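Local coordinates for charybdin (Charybdis maritima, PDB 2B7U), which is a plant protein of the ribosome-inactivating protein family, at residues Leu198-Lys211 with Leu236-Thr249. Sequence-based numbering, arbitrary orientation. Where two conformers were deposited one is given.
Sequences LEKNWVRFSFMILK and LLNFLGIVEQHPDT
Trp-202 and Glu-244 meet at about a right angle where the chain 240-246 passes helix 202-214. With CG anti to the backbone N (chi1 -176°), the indole reaches across to Ile-242 and Glu-244; its NE1 donates to Ile-242 O at 2.9 Å, nearly straight (164°) and close to the ring plane, though tilted from the carbonyl plane. Glu-244 CB sits over the six-membered ring, 3.8 Å from its centroid, a CH-pi contact. Beyond CG the glutamate stays extended, laying OE1 against the methyls of Val-203, and a water joins OE1 to Val-203 O. Ser-206 OG lies over the same indole face as Glu-244 CB; it donates to Trp-202 O and accepts from Glu-244 N at 3.0 Å, fastening the passing backbone to the helix. Those two bonds fix the hydroxyl, while Trp-202 O also takes Ser-206 N from the opposite face of its plane. Toward 236-237, Leu-236 CD1 stands over the centre of the Phe-205 ring, 3.8 Å from the centroid and almost on its normal, and Asn-201 CB covers the other face. Ile-209 CD1 packs against Leu-237 CA and Leu-240 CD2. Farther along the helix, Leu-210 CD1 reaches Gln-245 CA, and Thr-249 CG2 fits between Leu-210 CB and Phe-207 CD2, 3.6 Å from the latter. Lys-211, bent at chi2 (75°), brings NZ to Asp-248 O at 2.9 Å, and a water links NZ to Thr-249 O. Outside the two segments the indole also meets the Phe-171 ring and makes a cation-pi contact with Arg-170. Val-243 hydrogen-bonds through its backbone to Pro-44 and Leu-46, Leu-210 rests on Trp-38 and Leu-40, and Leu-236 and Phe-205 touch Ile-225, placing helix 202-214 among strands 38-40 and 223-225, with 237-245 running beside strand 43-45.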
loop_
_atom_site.group_PDB
_atom_site.type_symbol
_atom_site.label_atom_id
_atom_site.label_comp_id
_atom_site.label_asym_id
_atom_site.label_seq_id
_atom_site.Cartn_x
_atom_site.Cartn_y
_atom_site.Cartn_z
ATOM N N LEU A 198 8.394 -10.326 0.643
ATOM C CA LEU A 198 8.327 -8.882 0.437
ATOM C C LEU A 198 7.316 -8.198 1.335
ATOM O O LEU A 198 7.693 -7.453 2.235
ATOM C CB LEU A 198 8.030 -8.554 -1.027
ATOM C CG LEU A 198 9.068 -9.054 -2.031
ATOM C CD1 LEU A 198 8.709 -8.595 -3.434
ATOM C CD2 LEU A 198 10.467 -8.565 -1.670
ATOM N N GLU A 199 6.028 -8.440 1.094
ATOM C CA GLU A 199 4.979 -7.651 1.760
ATOM C C GLU A 199 5.100 -7.664 3.265
ATOM O O GLU A 199 4.978 -6.623 3.892
ATOM C CB GLU A 199 3.587 -8.073 1.322
ATOM C CG GLU A 199 3.344 -7.858 -0.153
ATOM C CD GLU A 199 1.945 -8.178 -0.615
ATOM O OE1 GLU A 199 1.094 -8.576 0.225
ATOM O OE2 GLU A 199 1.703 -8.025 -1.836
ATOM N N LYS A 200 5.350 -8.826 3.835
ATOM C CA LYS A 200 5.420 -8.933 5.294
ATOM C C LYS A 200 6.634 -8.252 5.895
ATOM O O LYS A 200 6.658 -8.040 7.117
ATOM C CB LYS A 200 5.315 -10.395 5.728
ATOM C CG LYS A 200 3.919 -11.069 5.628
ATOM C CD LYS A 200 2.859 -10.346 4.817
ATOM C CE LYS A 200 2.128 -9.272 5.620
ATOM N NZ LYS A 200 1.775 -8.053 4.794
ATOM N N ASN A 201 7.612 -7.913 5.053
ATOM C CA ASN A 201 8.920 -7.406 5.523
ATOM C C ASN A 201 9.171 -5.943 5.142
ATOM O O ASN A 201 10.277 -5.440 5.329
ATOM C CB ASN A 201 10.036 -8.260 4.943
ATOM C CG ASN A 201 10.096 -9.636 5.577
ATOM O OD1 ASN A 201 10.277 -10.661 4.886
ATOM N ND2 ASN A 201 9.935 -9.682 6.883
ATOM N N TRP A 202 8.199 -5.272 4.533
ATOM C CA TRP A 202 8.426 -3.876 4.095
ATOM C C TRP A 202 8.889 -2.975 5.230
ATOM O O TRP A 202 9.793 -2.183 5.048
ATOM C CB TRP A 202 7.178 -3.262 3.462
ATOM C CG TRP A 202 7.370 -1.872 2.899
ATOM C CD1 TRP A 202 8.168 -1.517 1.864
ATOM C CD2 TRP A 202 6.751 -0.680 3.371
ATOM N NE1 TRP A 202 8.071 -0.152 1.637
ATOM C CE2 TRP A 202 7.187 0.371 2.538
ATOM C CE3 TRP A 202 5.823 -0.404 4.385
ATOM C CZ2 TRP A 202 6.729 1.687 2.691
ATOM C CZ3 TRP A 202 5.364 0.907 4.536
ATOM C CH2 TRP A 202 5.817 1.923 3.682
ATOM N N VAL A 203 8.257 -3.104 6.380
ATOM C CA VAL A 203 8.571 -2.243 7.515
ATOM C C VAL A 203 9.998 -2.552 7.975
ATOM O O VAL A 203 10.822 -1.643 8.185
ATOM C CB VAL A 203 7.539 -2.443 8.659
ATOM C CG1 VAL A 203 7.999 -1.753 9.883
ATOM C CG2 VAL A 203 6.187 -1.954 8.205
ATOM N N ARG A 204 10.301 -3.837 8.148
ATOM C CA ARG A 204 11.640 -4.270 8.588
ATOM C C ARG A 204 12.731 -3.899 7.565
ATOM O O ARG A 204 13.799 -3.389 7.924
ATOM C CB ARG A 204 11.655 -5.774 8.791
ATOM C CG ARG A 204 11.073 -6.289 10.061
ATOM C CD ARG A 204 11.829 -7.591 10.446
ATOM N NE ARG A 204 11.877 -8.501 9.305
ATOM C CZ ARG A 204 12.956 -9.123 8.817
ATOM N NH1 ARG A 204 14.161 -9.028 9.369
ATOM N NH2 ARG A 204 12.818 -9.898 7.756
ATOM N N PHE A 205 12.490 -4.166 6.283
ATOM C CA PHE A 205 13.456 -3.818 5.240
ATOM C C PHE A 205 13.679 -2.307 5.160
ATOM O O PHE A 205 14.826 -1.850 4.983
ATOM C CB PHE A 205 12.955 -4.306 3.869
ATOM C CG PHE A 205 12.979 -5.808 3.663
ATOM C CD1 PHE A 205 12.338 -6.355 2.544
ATOM C CD2 PHE A 205 13.639 -6.659 4.516
ATOM C CE1 PHE A 205 12.384 -7.728 2.300
ATOM C CE2 PHE A 205 13.675 -8.044 4.264
ATOM C CZ PHE A 205 13.052 -8.548 3.157
ATOM N N SER A 206 12.618 -1.522 5.270
ATOM C CA SER A 206 12.771 -0.060 5.236
ATOM C C SER A 206 13.691 0.378 6.361
ATOM O O SER A 206 14.561 1.211 6.143
ATOM C CB SER A 206 11.423 0.633 5.379
ATOM O OG SER A 206 10.636 0.425 4.211
ATOM N N PHE A 207 13.467 -0.165 7.550
ATOM C CA PHE A 207 14.287 0.179 8.702
ATOM C C PHE A 207 15.738 -0.211 8.475
ATOM O O PHE A 207 16.667 0.571 8.743
ATOM C CB PHE A 207 13.778 -0.520 9.962
ATOM C CG PHE A 207 14.592 -0.189 11.176
ATOM C CD1 PHE A 207 15.592 -1.042 11.590
ATOM C CD2 PHE A 207 14.399 1.022 11.837
ATOM C CE1 PHE A 207 16.388 -0.715 12.691
ATOM C CE2 PHE A 207 15.181 1.342 12.944
ATOM C CZ PHE A 207 16.163 0.469 13.356
ATOM N N MET A 208 15.970 -1.449 8.022
ATOM C CA MET A 208 17.358 -1.883 7.779
ATOM C C MET A 208 18.100 -0.955 6.817
ATOM O O MET A 208 19.301 -0.659 6.978
ATOM C CB MET A 208 17.420 -3.303 7.187
ATOM C CG MET A 208 16.917 -4.364 8.070
ATOM S SD MET A 208 16.860 -5.932 7.154
ATOM C CE MET A 208 15.892 -6.846 8.306
ATOM N N ILE A 209 17.406 -0.542 5.767
ATOM C CA ILE A 209 17.986 0.319 4.716
ATOM C C ILE A 209 18.303 1.704 5.272
ATOM O O ILE A 209 19.435 2.183 5.122
ATOM C CB ILE A 209 17.047 0.409 3.518
ATOM C CG1 ILE A 209 17.001 -0.962 2.815
ATOM C CG2 ILE A 209 17.489 1.497 2.533
ATOM C CD1 ILE A 209 15.799 -1.109 1.952
ATOM N N LEU A 210 17.352 2.343 5.948
ATOM C CA LEU A 210 17.608 3.685 6.466
ATOM C C LEU A 210 18.588 3.655 7.640
ATOM O O LEU A 210 19.402 4.553 7.782
ATOM C CB LEU A 210 16.319 4.365 6.879
ATOM C CG LEU A 210 15.377 4.675 5.735
ATOM C CD1 LEU A 210 14.229 5.510 6.243
ATOM C CD2 LEU A 210 16.098 5.400 4.597
ATOM N N LYS A 211 18.519 2.631 8.483
ATOM C CA LYS A 211 19.470 2.561 9.599
ATOM C C LYS A 211 20.872 2.317 9.051
ATOM O O LYS A 211 21.862 2.880 9.584
ATOM C CB LYS A 211 19.027 1.528 10.661
ATOM C CG LYS A 211 19.641 1.788 12.023
ATOM C CD LYS A 211 19.026 2.935 12.759
ATOM C CE LYS A 211 19.675 3.094 14.129
ATOM N NZ LYS A 211 19.134 4.246 14.867
ATOM N N LEU A 236 19.280 -4.751 -1.184
ATOM C CA LEU A 236 17.905 -4.837 -0.664
ATOM C C LEU A 236 17.050 -3.674 -1.186
ATOM O O LEU A 236 15.866 -3.840 -1.558
ATOM C CB LEU A 236 17.936 -4.883 0.851
ATOM C CG LEU A 236 16.613 -5.170 1.543
ATOM C CD1 LEU A 236 16.053 -6.560 1.151
ATOM C CD2 LEU A 236 16.777 -5.068 3.002
ATOM N N LEU A 237 17.655 -2.483 -1.223
ATOM C CA LEU A 237 16.949 -1.278 -1.662
ATOM C C LEU A 237 16.388 -1.409 -3.093
ATOM O O LEU A 237 15.348 -0.841 -3.413
ATOM C CB LEU A 237 17.867 -0.045 -1.540
ATOM C CG LEU A 237 17.244 1.295 -1.937
ATOM C CD1 LEU A 237 15.965 1.590 -1.136
ATOM C CD2 LEU A 237 18.281 2.415 -1.795
ATOM N N ASN A 238 17.077 -2.185 -3.932
ATOM C CA ASN A 238 16.657 -2.423 -5.317
ATOM C C ASN A 238 15.272 -3.056 -5.403
ATOM O O ASN A 238 14.566 -2.894 -6.424
ATOM C CB ASN A 238 17.659 -3.329 -6.022
ATOM C CG ASN A 238 18.956 -2.623 -6.431
ATOM O OD1 ASN A 238 19.939 -3.304 -6.753
ATOM N ND2 ASN A 238 18.976 -1.276 -6.435
ATOM N N PHE A 239 14.856 -3.765 -4.354
ATOM C CA PHE A 239 13.500 -4.344 -4.313
ATOM C C PHE A 239 12.405 -3.328 -4.009
ATOM O O PHE A 239 11.239 -3.571 -4.348
ATOM C CB PHE A 239 13.418 -5.460 -3.261
ATOM C CG PHE A 239 14.167 -6.698 -3.636
ATOM C CD1 PHE A 239 15.536 -6.782 -3.424
ATOM C CD2 PHE A 239 13.507 -7.774 -4.233
ATOM C CE1 PHE A 239 16.252 -7.933 -3.784
ATOM C CE2 PHE A 239 14.216 -8.937 -4.580
ATOM C CZ PHE A 239 15.597 -8.998 -4.348
ATOM N N LEU A 240 12.742 -2.226 -3.342
ATOM C CA LEU A 240 11.719 -1.306 -2.863
ATOM C C LEU A 240 11.436 -0.181 -3.841
ATOM O O LEU A 240 12.328 0.394 -4.439
ATOM C CB LEU A 240 12.098 -0.682 -1.511
ATOM C CG LEU A 240 11.785 -1.560 -0.298
ATOM C CD1 LEU A 240 12.624 -2.818 -0.262
ATOM C CD2 LEU A 240 11.885 -0.827 1.044
ATOM N N GLY A 241 10.172 0.091 -4.039
ATOM C CA GLY A 241 9.723 1.243 -4.784
ATOM C C GLY A 241 9.674 2.530 -3.997
ATOM O O GLY A 241 9.741 3.634 -4.556
ATOM N N ILE A 242 9.475 2.392 -2.688
ATOM C CA ILE A 242 9.405 3.511 -1.757
ATOM C C ILE A 242 9.708 2.947 -0.361
ATOM O O ILE A 242 9.455 1.771 -0.091
ATOM C CB ILE A 242 8.035 4.278 -1.888
ATOM C CG1 ILE A 242 8.105 5.642 -1.177
ATOM C CG2 ILE A 242 6.897 3.428 -1.382
ATOM C CD1 ILE A 242 7.145 6.629 -1.740
ATOM N N VAL A 243 10.297 3.773 0.487
ATOM C CA VAL A 243 10.841 3.358 1.780
ATOM C C VAL A 243 10.109 4.004 2.954
ATOM O O VAL A 243 9.964 5.219 2.968
ATOM C CB VAL A 243 12.345 3.721 1.853
ATOM C CG1 VAL A 243 12.926 3.236 3.138
ATOM C CG2 VAL A 243 13.096 3.165 0.629
ATOM N N GLU A 244 9.667 3.218 3.940
ATOM C CA GLU A 244 9.068 3.779 5.145
ATOM C C GLU A 244 10.130 4.445 6.010
ATOM O O GLU A 244 11.262 3.994 6.014
ATOM C CB GLU A 244 8.406 2.659 5.956
ATOM C CG GLU A 244 7.414 3.181 6.921
ATOM C CD GLU A 244 6.846 2.142 7.827
ATOM O OE1 GLU A 244 7.616 1.389 8.425
ATOM O OE2 GLU A 244 5.594 2.118 7.990
ATOM N N GLN A 245 9.772 5.488 6.763
ATOM C CA GLN A 245 10.747 6.223 7.597
ATOM C C GLN A 245 10.321 6.227 9.058
ATOM O O GLN A 245 9.639 7.133 9.507
ATOM C CB GLN A 245 10.911 7.663 7.092
ATOM C CG GLN A 245 12.054 8.371 7.791
ATOM C CD GLN A 245 12.300 9.789 7.330
ATOM O OE1 GLN A 245 13.346 10.347 7.681
ATOM N NE2 GLN A 245 11.374 10.381 6.542
ATOM N N HIS A 246 10.740 5.207 9.799
ATOM C CA HIS A 246 10.474 5.125 11.225
ATOM C C HIS A 246 11.357 6.139 12.001
ATOM O O HIS A 246 12.522 6.331 11.672
ATOM C CB HIS A 246 10.741 3.696 11.703
ATOM C CG HIS A 246 10.295 3.438 13.105
ATOM N ND1 HIS A 246 9.157 2.720 13.411
ATOM C CD2 HIS A 246 10.821 3.827 14.285
ATOM C CE1 HIS A 246 9.007 2.681 14.722
ATOM N NE2 HIS A 246 10.008 3.336 15.277
ATOM N N PRO A 247 10.799 6.833 13.009
ATOM C CA PRO A 247 11.590 7.787 13.812
ATOM C C PRO A 247 12.888 7.253 14.418
ATOM O O PRO A 247 13.830 8.013 14.607
ATOM C CB PRO A 247 10.633 8.187 14.936
ATOM C CG PRO A 247 9.306 8.016 14.350
ATOM C CD PRO A 247 9.383 6.836 13.422
ATOM N N ASP A 248 12.928 5.974 14.768
ATOM C CA ASP A 248 14.169 5.361 15.265
ATOM C C ASP A 248 15.337 5.494 14.287
ATOM O O ASP A 248 16.488 5.449 14.701
ATOM C CB ASP A 248 13.983 3.884 15.593
ATOM C CG ASP A 248 13.094 3.634 16.825
ATOM O OD1 ASP A 248 12.835 2.433 17.092
ATOM O OD2 ASP A 248 12.670 4.590 17.518
ATOM N N THR A 249 15.062 5.670 12.997
ATOM C CA THR A 249 16.139 5.820 12.010
ATOM C C THR A 249 16.875 7.155 12.143
ATOM O O THR A 249 17.994 7.314 11.576
ATOM C CB THR A 249 15.617 5.634 10.572
ATOM O OG1 THR A 249 14.672 6.665 10.279
ATOM C CG2 THR A 249 14.975 4.270 10.396
HETATM O O HOH W 1 10.318 0.905 9.070
HETATM O O HOH W 2 20.030 6.349 13.326
#